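Local coordinates for Pro-metalloprotease PrtV (PDB 4L9D), which is a secreted metalloprotease, probably cytotoxic to host cells, represented here by its first PKD domain, whose calcium binding regulates flexibility between domains, at residues S27-G32 with V68-G73. Numbering follows the deposited sequence.
With NA (sodium ion), chain C.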
loop_
_atom_site.group_PDB
_atom_site.type_symbol
_atom_site.label_atom_id
_atom_site.label_comp_id
_atom_site.label_asym_id
_atom_site.label_seq_id
_atom_site.Cartn_x
_atom_site.Cartn_y
_atom_site.Cartn_z
ATOM N N SER A 27 -2.653 9.120 1.672
ATOM C CA SER A 27 -3.659 9.346 0.657
ATOM C C SER A 27 -4.534 10.520 0.987
ATOM O O SER A 27 -4.561 10.975 2.161
ATOM C CB SER A 27 -4.517 8.052 0.512
ATOM O OG SER A 27 -3.762 6.928 0.162
ATOM N N SER A 28 -5.293 11.036 0.030
ATOM C CA SER A 28 -6.130 12.147 0.202
ATOM C C SER A 28 -7.299 12.138 -0.777
ATOM O O SER A 28 -7.331 11.358 -1.731
ATOM C CB SER A 28 -5.338 13.437 0.138
ATOM O OG SER A 28 -4.780 13.556 -1.142
ATOM N N ASP A 29 -8.235 13.048 -0.585
ATOM C CA ASP A 29 -9.376 13.155 -1.498
ATOM C C ASP A 29 -9.934 14.558 -1.409
ATOM O O ASP A 29 -10.422 14.975 -0.341
ATOM C CB ASP A 29 -10.485 12.163 -1.108
ATOM C CG ASP A 29 -11.516 11.945 -2.170
ATOM O OD1 ASP A 29 -11.649 12.735 -3.114
ATOM O OD2 ASP A 29 -12.266 10.929 -1.980
ATOM N N SER A 30 -9.847 15.298 -2.515
ATOM C CA SER A 30 -10.329 16.705 -2.584
ATOM C C SER A 30 -11.819 16.793 -2.830
ATOM O O SER A 30 -12.370 17.894 -2.788
ATOM C CB SER A 30 -9.583 17.475 -3.617
ATOM O OG SER A 30 -9.746 16.943 -4.894
ATOM N N ASP A 31 -12.479 15.673 -3.115
ATOM C CA ASP A 31 -13.885 15.673 -3.481
ATOM C C ASP A 31 -14.595 14.478 -2.816
ATOM O O ASP A 31 -15.386 13.788 -3.436
ATOM C CB ASP A 31 -14.037 15.605 -5.019
ATOM C CG ASP A 31 -15.426 15.779 -5.470
ATOM O OD1 ASP A 31 -16.166 16.568 -4.828
ATOM O OD2 ASP A 31 -15.778 15.222 -6.554
ATOM N N GLY A 32 -14.294 14.218 -1.549
ATOM C CA GLY A 32 -14.955 13.177 -0.836
ATOM C C GLY A 32 -14.069 12.661 0.280
ATOM O O GLY A 32 -13.092 13.326 0.672
ATOM N N VAL A 68 -7.195 3.003 -3.075
ATOM C CA VAL A 68 -8.119 3.634 -2.142
ATOM C C VAL A 68 -9.445 3.873 -2.875
ATOM O O VAL A 68 -9.446 4.125 -4.080
ATOM C CB VAL A 68 -7.561 4.934 -1.589
ATOM C CG1 VAL A 68 -6.178 4.705 -0.948
ATOM C CG2 VAL A 68 -7.475 6.080 -2.616
ATOM N N THR A 69 -10.550 3.794 -2.124
ATOM C CA THR A 69 -11.872 4.013 -2.654
ATOM C C THR A 69 -12.626 4.941 -1.746
ATOM O O THR A 69 -12.526 4.824 -0.500
ATOM C CB THR A 69 -12.637 2.674 -2.832
ATOM O OG1 THR A 69 -11.844 1.808 -3.667
ATOM C CG2 THR A 69 -13.979 2.852 -3.471
ATOM N N ASP A 70 -13.364 5.883 -2.314
ATOM C CA ASP A 70 -14.036 6.913 -1.555
ATOM C C ASP A 70 -15.554 6.707 -1.456
ATOM O O ASP A 70 -16.140 5.706 -1.920
ATOM C CB ASP A 70 -13.620 8.298 -2.003
ATOM C CG ASP A 70 -14.278 8.789 -3.302
ATOM O OD1 ASP A 70 -15.106 8.046 -3.886
ATOM O OD2 ASP A 70 -13.890 9.916 -3.715
ATOM N N ASP A 71 -16.174 7.603 -0.698
ATOM C CA ASP A 71 -17.615 7.589 -0.440
ATOM C C ASP A 71 -18.523 7.632 -1.662
ATOM O O ASP A 71 -19.667 7.197 -1.533
ATOM C CB ASP A 71 -18.043 8.780 0.437
ATOM C CG ASP A 71 -17.806 10.105 -0.216
ATOM O OD1 ASP A 71 -16.646 10.460 -0.499
ATOM O OD2 ASP A 71 -18.802 10.794 -0.411
ATOM N N LYS A 72 -18.023 8.141 -2.781
ATOM C CA LYS A 72 -18.736 8.170 -4.021
ATOM C C LYS A 72 -18.404 7.010 -4.953
ATOM O O LYS A 72 -18.911 6.956 -6.095
ATOM C CB LYS A 72 -18.626 9.489 -4.748
ATOM C CG LYS A 72 -17.357 10.087 -4.891
ATOM C CD LYS A 72 -17.397 11.376 -5.679
ATOM C CE LYS A 72 -16.056 12.005 -5.776
ATOM N NZ LYS A 72 -14.814 11.242 -5.939
ATOM N N GLY A 73 -17.600 6.066 -4.493
ATOM C CA GLY A 73 -17.299 4.884 -5.284
ATOM C C GLY A 73 -16.145 5.024 -6.269
ATOM O O GLY A 73 -16.023 4.201 -7.145
HETATM NA NA NA C . -11.892 15.222 1.440
HETATM O O HOH W 1 -18.054 12.730 -2.370
HETATM O O HOH W 2 -13.370 16.601 0.130
HETATM O O HOH W 3 -13.504 15.559 3.200
HETATM O O HOH W 4 -10.605 13.891 2.809
HETATM O O HOH W 5 -10.575 17.147 2.059
#
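Asp29 and Asp70 meet through their carboxylates, OD2 of one lying 2.6 Å from OD2 of the other. The two planes are nearly coplanar, 9° apart, and with oxygens this close one acid probably holds a proton. Lys72 would offset part of the negative charge: NZ forms a salt bridge at the syn lone pair of Asp70 OD2, 2.7 Å away, and another with Asp74. A bend at chi4 (38°) turns NZ out of the otherwise extended chain, while its CE lies against Asp31, 3.0 Å from the backbone O. Beyond the acids, in the conformer given, Asp71 OD1 approaches Gly32 CA (3.2 Å) and accepts from Asn33 N, and water 1 donates to both Asp31 O and Asp71 OD2. The Asp29 carboxylate, CG anti to the backbone N (chi1 -165°), takes Asp31 N-H on OD1 from above its plane, closing an Asx turn, while the carbonyl O atoms of Asp29 and Gly32 bind sodium with four waters. Asp31, Asp70 and Asp74 belong, with Ile6, to the experimentally established calcium site, here without calcium. The arrangement is an acidic calcium-binding site at one end of a PKD-domain β-sandwich, joining the 27-32 loop to the β-turn after strand 60-70.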